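Side-chain contacts in endoglucanase (Thermotoga maritima, PDB 2FVG), which probably acts as a metal-dependent aminopeptidase of the M42 family, binding two divalent metal cations per subunit, despite its name: residues A[22-25]-A[26-30]; A[162-166]-A[167-171]; A[323-326]-A[327-331]. All coordinates share one frame; numbering follows the deposited sequence.

Contact 1 of 3, residues A[22-25]-A[26-30]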
ATOM      1  N   ASP A  22       8.998  -2.965 -10.526  1.00 32.65           N
ATOM      2  CA  ASP A  22       9.591  -2.444 -11.773  1.00 34.10           C
ATOM      3  C   ASP A  22       9.068  -1.050 -12.125  1.00 34.37           C
ATOM      4  O   ASP A  22       9.824  -0.184 -12.591  1.00 33.67           O
ATOM      5  CB  ASP A  22       9.362  -3.398 -12.959  1.00 33.97           C
ATOM      6  CG  ASP A  22      10.169  -4.691 -12.842  1.00 36.44           C
ATOM      7  OD1 ASP A  22      11.105  -4.755 -12.013  1.00 37.43           O
ATOM      8  OD2 ASP A  22       9.870  -5.647 -13.585  1.00 44.16           O
ATOM      9  N   PHE A  23       7.774  -0.839 -11.909  1.00 34.98           N
ATOM     10  CA  PHE A  23       7.174   0.447 -12.201  1.00 34.56           C
ATOM     11  C   PHE A  23       7.788   1.540 -11.316  1.00 34.11           C
ATOM     12  O   PHE A  23       8.288   2.543 -11.811  1.00 35.91           O
ATOM     13  CB  PHE A  23       5.645   0.379 -12.050  1.00 34.42           C
ATOM     14  CG  PHE A  23       4.963   1.673 -12.368  1.00 35.83           C
ATOM     15  CD1 PHE A  23       4.668   2.016 -13.686  1.00 33.92           C
ATOM     16  CD2 PHE A  23       4.638   2.563 -11.355  1.00 27.39           C
ATOM     17  CE1 PHE A  23       4.051   3.220 -13.983  1.00 37.95           C
ATOM     18  CE2 PHE A  23       4.026   3.763 -11.644  1.00 38.47           C
ATOM     19  CZ  PHE A  23       3.727   4.094 -12.956  1.00 29.99           C
ATOM     20  N   ILE A  24       7.758   1.331 -10.006  1.00 32.94           N
ATOM     21  CA  ILE A  24       8.296   2.291  -9.049  1.00 32.21           C
ATOM     22  C   ILE A  24       9.757   2.630  -9.374  1.00 33.54           C
ATOM     23  O   ILE A  24      10.147   3.817  -9.439  1.00 35.46           O
ATOM     24  CB  ILE A  24       8.106   1.777  -7.593  1.00 35.21           C
ATOM     25  CG1 ILE A  24       6.601   1.673  -7.259  1.00 31.68           C
ATOM     26  CG2 ILE A  24       8.816   2.700  -6.639  1.00 31.92           C
ATOM     27  CD1 ILE A  24       6.272   1.039  -5.873  1.00 30.23           C
ATOM     28  N   LYS A  25      10.545   1.587  -9.632  1.00 35.54           N
ATOM     29  CA  LYS A  25      11.950   1.706 -10.031  1.00 37.40           C
ATOM     30  C   LYS A  25      12.102   2.661 -11.228  1.00 35.86           C
ATOM     31  O   LYS A  25      12.900   3.597 -11.180  1.00 35.43           O
ATOM     32  CB  LYS A  25      12.472   0.320 -10.394  1.00 37.29           C
ATOM     33  CG  LYS A  25      13.969   0.179 -10.505  1.00 45.41           C
ATOM     34  CD  LYS A  25      14.364  -1.268 -10.859  1.00 45.57           C
ATOM     35  CE  LYS A  25      13.763  -2.289  -9.875  1.00 56.17           C
ATOM     36  NZ  LYS A  25      13.985  -3.712 -10.291  1.00 60.78           N
ATOM     37  N   SER A  26      11.312   2.454 -12.281  1.00 35.07           N
ATOM     38  CA  SER A  26      11.390   3.321 -13.466  1.00 36.94           C
ATOM     39  C   SER A  26      11.087   4.788 -13.151  1.00 36.80           C
ATOM     40  O   SER A  26      11.611   5.692 -13.810  1.00 38.07           O
ATOM     41  CB  SER A  26      10.497   2.822 -14.609  1.00 37.59           C
ATOM     42  OG  SER A  26       9.117   2.957 -14.298  1.00 44.15           O
ATOM     43  N   LYS A  27      10.265   5.026 -12.134  1.00 36.15           N
ATOM     44  CA  LYS A  27       9.921   6.393 -11.749  1.00 35.30           C
ATOM     45  C   LYS A  27      10.906   7.078 -10.801  1.00 34.14           C
ATOM     46  O   LYS A  27      11.032   8.308 -10.821  1.00 32.49           O
ATOM     47  CB  LYS A  27       8.499   6.456 -11.171  1.00 34.95           C
ATOM     48  CG  LYS A  27       7.407   5.958 -12.131  1.00 33.11           C
ATOM     49  CD  LYS A  27       7.408   6.698 -13.484  1.00 30.36           C
ATOM     50  CE  LYS A  27       6.369   6.095 -14.406  1.00 34.81           C
ATOM     51  NZ  LYS A  27       6.311   6.767 -15.731  1.00 40.06           N
ATOM     52  N   ILE A  28      11.611   6.304  -9.983  1.00 33.02           N
ATOM     53  CA  ILE A  28      12.519   6.905  -8.998  1.00 33.30           C
ATOM     54  C   ILE A  28      14.025   6.759  -9.248  1.00 35.04           C
ATOM     55  O   ILE A  28      14.816   7.409  -8.558  1.00 33.43           O
ATOM     56  CB  ILE A  28      12.170   6.483  -7.544  1.00 32.90           C
ATOM     57  CG1 ILE A  28      12.323   4.959  -7.383  1.00 36.05           C
ATOM     58  CG2 ILE A  28      10.768   7.012  -7.181  1.00 33.74           C
ATOM     59  CD1 ILE A  28      12.133   4.427  -5.958  1.00 29.99           C
ATOM     60  N   GLU A  29      14.418   5.930 -10.217  1.00 37.39           N
ATOM     61  CA  GLU A  29      15.843   5.723 -10.557  1.00 39.33           C
ATOM     62  C   GLU A  29      16.694   6.982 -10.590  1.00 41.01           C
ATOM     63  O   GLU A  29      17.764   7.030  -9.978  1.00 43.47           O
ATOM     64  CB  GLU A  29      15.996   5.017 -11.901  1.00 40.50           C
ATOM     65  CG  GLU A  29      15.896   3.518 -11.827  1.00 49.17           C
ATOM     66  CD  GLU A  29      15.832   2.857 -13.199  1.00 61.84           C
ATOM     67  OE1 GLU A  29      15.436   3.532 -14.191  1.00 54.62           O
ATOM     68  OE2 GLU A  29      16.149   1.642 -13.266  1.00 68.10           O
ATOM     69  N   GLY A  30      16.233   7.995 -11.320  1.00 40.36           N
ATOM     70  CA  GLY A  30      16.989   9.226 -11.450  1.00 39.80           C
ATOM     71  C   GLY A  30      16.702  10.246 -10.378  1.00 40.30           C
ATOM     72  O   GLY A  30      17.092  11.406 -10.513  1.00 41.48           O
TER
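The chain of K27 passes obliquely over the ring of F23, one helical turn earlier. With chi1 at -179°, F23 sets CG opposite its own N and beside its carbonyl carbon, which carries the ring along the helix toward K27. K27 in turn places its CG 4.0 Å above the plane of the F23 ring, over one face and offset toward the rim. Further out, K27 CE comes within 3.6 Å of F23 CZ, so methylene carbons make the contact. S26 folds back instead: a chi1 of 69° tucks the hydroxyl between its N and carbonyl carbon, and OG donates to F23 O over 2.7 Å, in the carbonyl plane and on a lone pair. The same oxygen also accepts K27 N at 3.2 Å and is thus gripped twice. These pairs belong to the last turns of the amphipathic helix 18-28, whose buried flank carries I24 and I28 against C172, I176 and L179 of helix 166-180, while F23 also reaches L7 of helix 4-9. On that flank I24 and I28 lie side by side and point the same way, I24 CG2 meeting I28 CD1 at 3.8 Å. I28 is closely packed on the backbone as well, its CG1 standing 3.2 Å from I24 O. On another flank, next to L35 of strand 34-37, E29 OE2 touches K25 CG at 3.8 Å. The amine of K25 turns to the preceding turn, where its NZ forms a salt bridge with D22 OD1 (3.5 Å).

Contact 2 of 3, residues A[162-166]-A[167-171]. With EDO (1,2-ethanediol), chain C.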
ATOM      1  N   VAL A 162     -11.414   6.987  -6.671  1.00 28.90           N
ATOM      2  CA  VAL A 162     -11.943   5.641  -6.387  1.00 28.63           C
ATOM      3  C   VAL A 162     -11.118   4.643  -7.192  1.00 28.19           C
ATOM      4  O   VAL A 162     -10.803   4.885  -8.374  1.00 29.16           O
ATOM      5  CB  VAL A 162     -13.432   5.498  -6.817  1.00 27.90           C
ATOM      6  CG1 VAL A 162     -14.008   4.099  -6.415  1.00 30.31           C
ATOM      7  CG2 VAL A 162     -14.275   6.609  -6.212  1.00 30.79           C
ATOM      8  N   GLY A 163     -10.739   3.548  -6.547  1.00 27.68           N
ATOM      9  CA  GLY A 163      -9.959   2.502  -7.197  1.00 26.98           C
ATOM     10  C   GLY A 163      -9.607   1.448  -6.183  1.00 26.51           C
ATOM     11  O   GLY A 163     -10.022   1.523  -5.039  1.00 24.66           O
ATOM     12  N   LYS A 164      -8.827   0.462  -6.599  1.00 25.52           N
ATOM     13  CA  LYS A 164      -8.462  -0.613  -5.714  1.00 26.32           C
ATOM     14  C   LYS A 164      -7.047  -0.413  -5.204  1.00 25.78           C
ATOM     15  O   LYS A 164      -6.302   0.463  -5.684  1.00 24.18           O
ATOM     16  CB  LYS A 164      -8.558  -1.960  -6.444  1.00 25.39           C
ATOM     17  CG  LYS A 164      -7.459  -2.137  -7.482  1.00 27.63           C
ATOM     18  CD  LYS A 164      -7.412  -3.527  -7.966  1.00 22.81           C
ATOM     19  CE  LYS A 164      -6.315  -3.739  -8.987  1.00 26.82           C
ATOM     20  NZ  LYS A 164      -4.943  -3.709  -8.436  1.00 20.24           N
ATOM     21  N   ALA A 165      -6.693  -1.260  -4.239  1.00 25.41           N
ATOM     22  CA  ALA A 165      -5.368  -1.342  -3.624  1.00 24.99           C
ATOM     23  C   ALA A 165      -4.835   0.002  -3.137  1.00 24.85           C
ATOM     24  O   ALA A 165      -3.623   0.176  -3.076  1.00 28.36           O
ATOM     25  CB  ALA A 165      -4.374  -1.962  -4.589  1.00 22.49           C
ATOM     26  N   PHE A 166      -5.707   0.930  -2.765  1.00 25.27           N
ATOM     27  CA  PHE A 166      -5.212   2.223  -2.216  1.00 28.13           C
ATOM     28  C   PHE A 166      -4.381   1.919  -0.950  1.00 30.31           C
ATOM     29  O   PHE A 166      -3.457   2.658  -0.582  1.00 35.24           O
ATOM     30  CB  PHE A 166      -6.345   3.200  -1.940  1.00 25.37           C
ATOM     31  CG  PHE A 166      -6.866   3.931  -3.173  1.00 24.83           C
ATOM     32  CD1 PHE A 166      -6.070   4.119  -4.295  1.00 28.61           C
ATOM     33  CD2 PHE A 166      -8.126   4.532  -3.145  1.00 26.61           C
ATOM     34  CE1 PHE A 166      -6.548   4.841  -5.405  1.00 27.91           C
ATOM     35  CE2 PHE A 166      -8.616   5.265  -4.248  1.00 28.16           C
ATOM     36  CZ  PHE A 166      -7.823   5.425  -5.370  1.00 25.69           C
ATOM     37  N   ASP A 167      -4.742   0.823  -0.292  1.00 31.90           N
ATOM     38  CA  ASP A 167      -3.963   0.245   0.815  1.00 31.84           C
ATOM     39  C   ASP A 167      -3.077  -0.856   0.173  1.00 31.13           C
ATOM     40  O   ASP A 167      -3.574  -1.966  -0.098  1.00 27.58           O
ATOM     41  CB  ASP A 167      -4.914  -0.386   1.829  1.00 32.88           C
ATOM     42  CG  ASP A 167      -4.187  -1.169   2.921  1.00 41.72           C
ATOM     43  OD1 ASP A 167      -2.982  -0.925   3.172  1.00 40.31           O
ATOM     44  OD2 ASP A 167      -4.841  -2.034   3.536  1.00 36.31           O
ATOM     45  N   ASP A 168      -1.789  -0.583  -0.083  1.00 30.95           N
ATOM     46  CA  ASP A 168      -1.101   0.680   0.240  1.00 28.31           C
ATOM     47  C   ASP A 168      -0.463   1.364  -0.993  1.00 29.40           C
ATOM     48  O   ASP A 168       0.587   2.039  -0.907  1.00 30.03           O
ATOM     49  CB  ASP A 168      -0.044   0.406   1.328  1.00 29.75           C
ATOM     50  CG  ASP A 168       0.452   1.672   2.023  1.00 31.66           C
ATOM     51  OD1 ASP A 168      -0.263   2.706   1.992  1.00 31.81           O
ATOM     52  OD2 ASP A 168       1.576   1.634   2.599  1.00 24.82           O
ATOM     53  N   ARG A 169      -1.113   1.252  -2.148  1.00 28.54           N
ATOM     54  CA  ARG A 169      -0.578   1.924  -3.331  1.00 25.48           C
ATOM     55  C   ARG A 169      -0.617   3.451  -3.164  1.00 27.48           C
ATOM     56  O   ARG A 169       0.172   4.142  -3.809  1.00 28.21           O
ATOM     57  CB  ARG A 169      -1.254   1.447  -4.625  1.00 24.56           C
ATOM     58  CG  ARG A 169      -1.162  -0.107  -4.840  1.00 19.54           C
ATOM     59  CD  ARG A 169       0.193  -0.637  -5.430  1.00 14.89           C
ATOM     60  NE  ARG A 169       0.293  -2.097  -5.303  1.00 21.97           N
ATOM     61  CZ  ARG A 169      -0.311  -2.971  -6.099  1.00 23.61           C
ATOM     62  NH1 ARG A 169      -1.076  -2.563  -7.106  1.00 32.44           N
ATOM     63  NH2 ARG A 169      -0.147  -4.262  -5.894  1.00 29.56           N
ATOM     64  N   ALA A 170      -1.492   3.993  -2.301  1.00 27.87           N
ATOM     65  CA  ALA A 170      -1.473   5.466  -2.089  1.00 28.97           C
ATOM     66  C   ALA A 170      -0.218   5.843  -1.303  1.00 27.50           C
ATOM     67  O   ALA A 170       0.375   6.889  -1.536  1.00 30.09           O
ATOM     68  CB  ALA A 170      -2.733   5.957  -1.345  1.00 29.75           C
ATOM     69  N   GLY A 171       0.170   4.990  -0.350  1.00 26.74           N
ATOM     70  CA  GLY A 171       1.388   5.191   0.432  1.00 25.56           C
ATOM     71  C   GLY A 171       2.624   5.179  -0.458  1.00 25.26           C
ATOM     72  O   GLY A 171       3.509   6.038  -0.315  1.00 28.36           O
TER
HETATM   73  C1  EDO C 341      -7.151  -4.406  -3.543  1.00 61.37           C
HETATM   74  O1  EDO C 341      -7.191  -5.769  -3.951  1.00 70.52           O
HETATM   75  C2  EDO C 341      -8.461  -4.077  -2.839  1.00 64.68           C
HETATM   76  O2  EDO C 341      -8.626  -2.659  -2.765  1.00 59.59           O
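A165 sets its methyl against the chain of R169, CB lying 3.7 Å from R169 CG. The same methyl stands over one face of the guanidinium, 4.1 Å from A165 CB to the plane of that R169 group and offset toward its rim. A bend at chi2 (-81°) turns the R169 chain so that its guanidinium passes the A165 methyl. K164 NZ approaches R169 NH1 obliquely, at 4.2 Å. This is a gathering of cations round an anion: both form salt bridges to E64, and M10 O accepts from both, while R169 NE is held by M62 O. Backbone bonds fix the start of the helix. A165, at the N-cap position, receives R169 N at its O over 2.9 Å, while its own N donates to O2 of a bound 1,2-ethanediol, probably from the crystallisation liquor. F166 O takes A170 N at 2.9 Å in a nearly straight bond (167° at the hydrogen), and also bonds T221 OG1. A170 CB rests 3.5 Å from this F166 O. The F166 ring is turned the other way, toward G163, whose O sits above one face, and packs on strand 312-315. A cis peptide joins D167 to D168, and D168 CA makes a CH...O contact of 3.2 Å with F166 O. D168 is itself held through OD1 by T221 and through OD2 by H61 N. An aspartate followed by a cis peptide at a helix start is characteristic of two-metal aminopeptidases of this clan, where it bridges the metals, as predicted here for D167.

Contact 3 of 3, residues A[323-326]-A[327-331]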
ATOM      1  N   LYS A 323       1.636  13.804   1.948  1.00 23.59           N
ATOM      2  CA  LYS A 323       2.871  14.058   1.223  1.00 21.47           C
ATOM      3  C   LYS A 323       3.600  15.270   1.823  1.00 22.87           C
ATOM      4  O   LYS A 323       4.819  15.234   1.997  1.00 22.45           O
ATOM      5  CB  LYS A 323       2.566  14.296  -0.257  1.00 23.52           C
ATOM      6  CG  LYS A 323       3.778  14.693  -1.094  1.00 29.31           C
ATOM      7  CD  LYS A 323       3.408  15.369  -2.408  1.00 38.59           C
ATOM      8  CE  LYS A 323       3.096  16.861  -2.228  1.00 48.52           C
ATOM      9  NZ  LYS A 323       2.805  17.553  -3.531  1.00 48.54           N
ATOM     10  N   LYS A 324       2.876  16.351   2.124  1.00 23.89           N
ATOM     11  CA  LYS A 324       3.504  17.536   2.729  1.00 23.69           C
ATOM     12  C   LYS A 324       4.159  17.181   4.055  1.00 21.92           C
ATOM     13  O   LYS A 324       5.293  17.532   4.298  1.00 23.00           O
ATOM     14  CB  LYS A 324       2.498  18.660   2.977  1.00 22.54           C
ATOM     15  CG  LYS A 324       2.132  19.545   1.789  1.00 32.24           C
ATOM     16  CD  LYS A 324       1.234  20.685   2.289  1.00 28.64           C
ATOM     17  CE  LYS A 324       0.758  21.619   1.183  1.00 44.67           C
ATOM     18  NZ  LYS A 324      -0.190  20.963   0.248  1.00 49.15           N
ATOM     19  N   LEU A 325       3.426  16.486   4.914  1.00 22.42           N
ATOM     20  CA  LEU A 325       3.915  16.075   6.232  1.00 24.26           C
ATOM     21  C   LEU A 325       5.165  15.189   6.175  1.00 23.64           C
ATOM     22  O   LEU A 325       6.099  15.401   6.928  1.00 24.86           O
ATOM     23  CB  LEU A 325       2.801  15.378   7.031  1.00 24.32           C
ATOM     24  CG  LEU A 325       3.062  15.017   8.491  1.00 24.27           C
ATOM     25  CD1 LEU A 325       3.538  16.238   9.304  1.00 21.54           C
ATOM     26  CD2 LEU A 325       1.820  14.402   9.110  1.00 24.02           C
ATOM     27  N   ILE A 326       5.173  14.196   5.298  1.00 22.90           N
ATOM     28  CA  ILE A 326       6.325  13.323   5.139  1.00 22.66           C
ATOM     29  C   ILE A 326       7.530  14.156   4.660  1.00 24.60           C
ATOM     30  O   ILE A 326       8.640  13.980   5.145  1.00 28.40           O
ATOM     31  CB  ILE A 326       6.056  12.195   4.088  1.00 23.54           C
ATOM     32  CG1 ILE A 326       4.933  11.231   4.524  1.00 26.46           C
ATOM     33  CG2 ILE A 326       7.320  11.401   3.804  1.00 19.55           C
ATOM     34  CD1 ILE A 326       5.136  10.621   5.902  1.00 33.88           C
ATOM     35  N   LYS A 327       7.313  15.081   3.731  1.00 22.62           N
ATOM     36  CA  LYS A 327       8.424  15.854   3.206  1.00 21.59           C
ATOM     37  C   LYS A 327       9.087  16.722   4.290  1.00 22.44           C
ATOM     38  O   LYS A 327      10.315  16.774   4.374  1.00 21.19           O
ATOM     39  CB  LYS A 327       7.996  16.688   2.006  1.00 21.59           C
ATOM     40  CG  LYS A 327       9.159  17.295   1.291  1.00 16.45           C
ATOM     41  CD  LYS A 327       8.731  18.180   0.157  1.00 24.10           C
ATOM     42  CE  LYS A 327       9.965  18.713  -0.531  1.00 24.92           C
ATOM     43  NZ  LYS A 327       9.650  19.475  -1.767  1.00 29.97           N
ATOM     44  N   VAL A 328       8.272  17.377   5.117  1.00 22.76           N
ATOM     45  CA  VAL A 328       8.767  18.207   6.220  1.00 21.94           C
ATOM     46  C   VAL A 328       9.462  17.355   7.283  1.00 22.76           C
ATOM     47  O   VAL A 328      10.518  17.729   7.766  1.00 24.62           O
ATOM     48  CB  VAL A 328       7.661  19.059   6.875  1.00 21.19           C
ATOM     49  CG1 VAL A 328       8.288  20.048   7.885  1.00 19.44           C
ATOM     50  CG2 VAL A 328       6.907  19.840   5.816  1.00 23.89           C
ATOM     51  N   LEU A 329       8.910  16.188   7.618  1.00 25.05           N
ATOM     52  CA  LEU A 329       9.572  15.312   8.598  1.00 23.98           C
ATOM     53  C   LEU A 329      10.969  14.893   8.130  1.00 26.56           C
ATOM     54  O   LEU A 329      11.900  14.801   8.941  1.00 26.10           O
ATOM     55  CB  LEU A 329       8.721  14.094   8.929  1.00 22.85           C
ATOM     56  CG  LEU A 329       7.463  14.431   9.722  1.00 21.77           C
ATOM     57  CD1 LEU A 329       6.507  13.266   9.734  1.00 23.90           C
ATOM     58  CD2 LEU A 329       7.851  14.842  11.129  1.00 17.51           C
ATOM     59  N   VAL A 330      11.092  14.658   6.821  1.00 24.38           N
ATOM     60  CA  VAL A 330      12.341  14.266   6.187  1.00 22.32           C
ATOM     61  C   VAL A 330      13.373  15.414   6.106  1.00 24.65           C
ATOM     62  O   VAL A 330      14.549  15.225   6.394  1.00 24.02           O
ATOM     63  CB  VAL A 330      12.064  13.658   4.809  1.00 23.98           C
ATOM     64  CG1 VAL A 330      13.355  13.512   3.979  1.00 19.44           C
ATOM     65  CG2 VAL A 330      11.393  12.306   4.988  1.00 17.10           C
ATOM     66  N   GLU A 331      12.919  16.601   5.737  1.00 22.21           N
ATOM     67  CA  GLU A 331      13.814  17.719   5.581  1.00 23.70           C
ATOM     68  C   GLU A 331      14.302  18.298   6.889  1.00 23.45           C
ATOM     69  O   GLU A 331      15.436  18.722   6.964  1.00 23.40           O
ATOM     70  CB  GLU A 331      13.205  18.789   4.668  1.00 20.89           C
ATOM     71  CG  GLU A 331      13.011  18.270   3.249  1.00 22.97           C
ATOM     72  CD  GLU A 331      12.791  19.370   2.249  1.00 30.55           C
ATOM     73  OE1 GLU A 331      12.084  20.335   2.600  1.00 34.76           O
ATOM     74  OE2 GLU A 331      13.311  19.269   1.113  1.00 28.47           O
TER
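I326 and V330 meet one turn apart on helix 316-332, an amphipathic helix of the alpha/beta catalytic fold that lies on strand 215-224 beside helices 166-180 and 256-268. I326 is the residue most enclosed by the following turn. Its chi1 of -64° puts CG2 opposite the backbone N, and that methyl reaches V330 CG2 at 4.3 Å, a loose apolar touch. V330 also brings its CG2 close to the carbonyl oxygen before it, 3.2 Å from I326 O, which is the acceptor of V330 N as well. Beyond the helix, I326 packs against I217 and V219 of strand 215-224 and V178 of helix 166-180. K327 follows in buried surface, but only its root takes part: CB lies 3.5 Å from K323 O, and the same oxygen binds K327 N at 3.0 Å. With CG opposite its N (chi1 -169°) and the rest of the chain extended, K327 leads its amine away from the preceding turn, to S181 OG and G182 O. L329 completes the set. Its N donates to L325 O over 3.0 Å, and the 163° angle at hydrogen shows a nearly straight bond. L325 and L329 slant across each other, L325 CG facing L329 CD1. Their side chains are buried against neighbouring elements, L325 on I262 and T265 of helix 256-268, L329 on T265 and on I217 of strand 215-224. L329 CG also lies close to the preceding turn, 3.3 Å from L325 O, the oxygen that accepts its own N-H.

All three contacts are local, yet their depth differs: contact 2 lies about 6 Å from the chain centre, contacts 1 and 3 about 16 and 18 Å, measured centre to centre. Contacts 1 and 3 each lie within one helix and are partly buried, with apolar flanks facing the fold and lysines at the margin. Contact 2 joins a strand end to the start of helix 166-180 and is rich in buried polar groups bonded to E64, M62, M10 and T221. That same helix links the three, since I24 and I28 of contact 1 and K323 and I326 of contact 3 pack on it, although the contacts themselves do not touch.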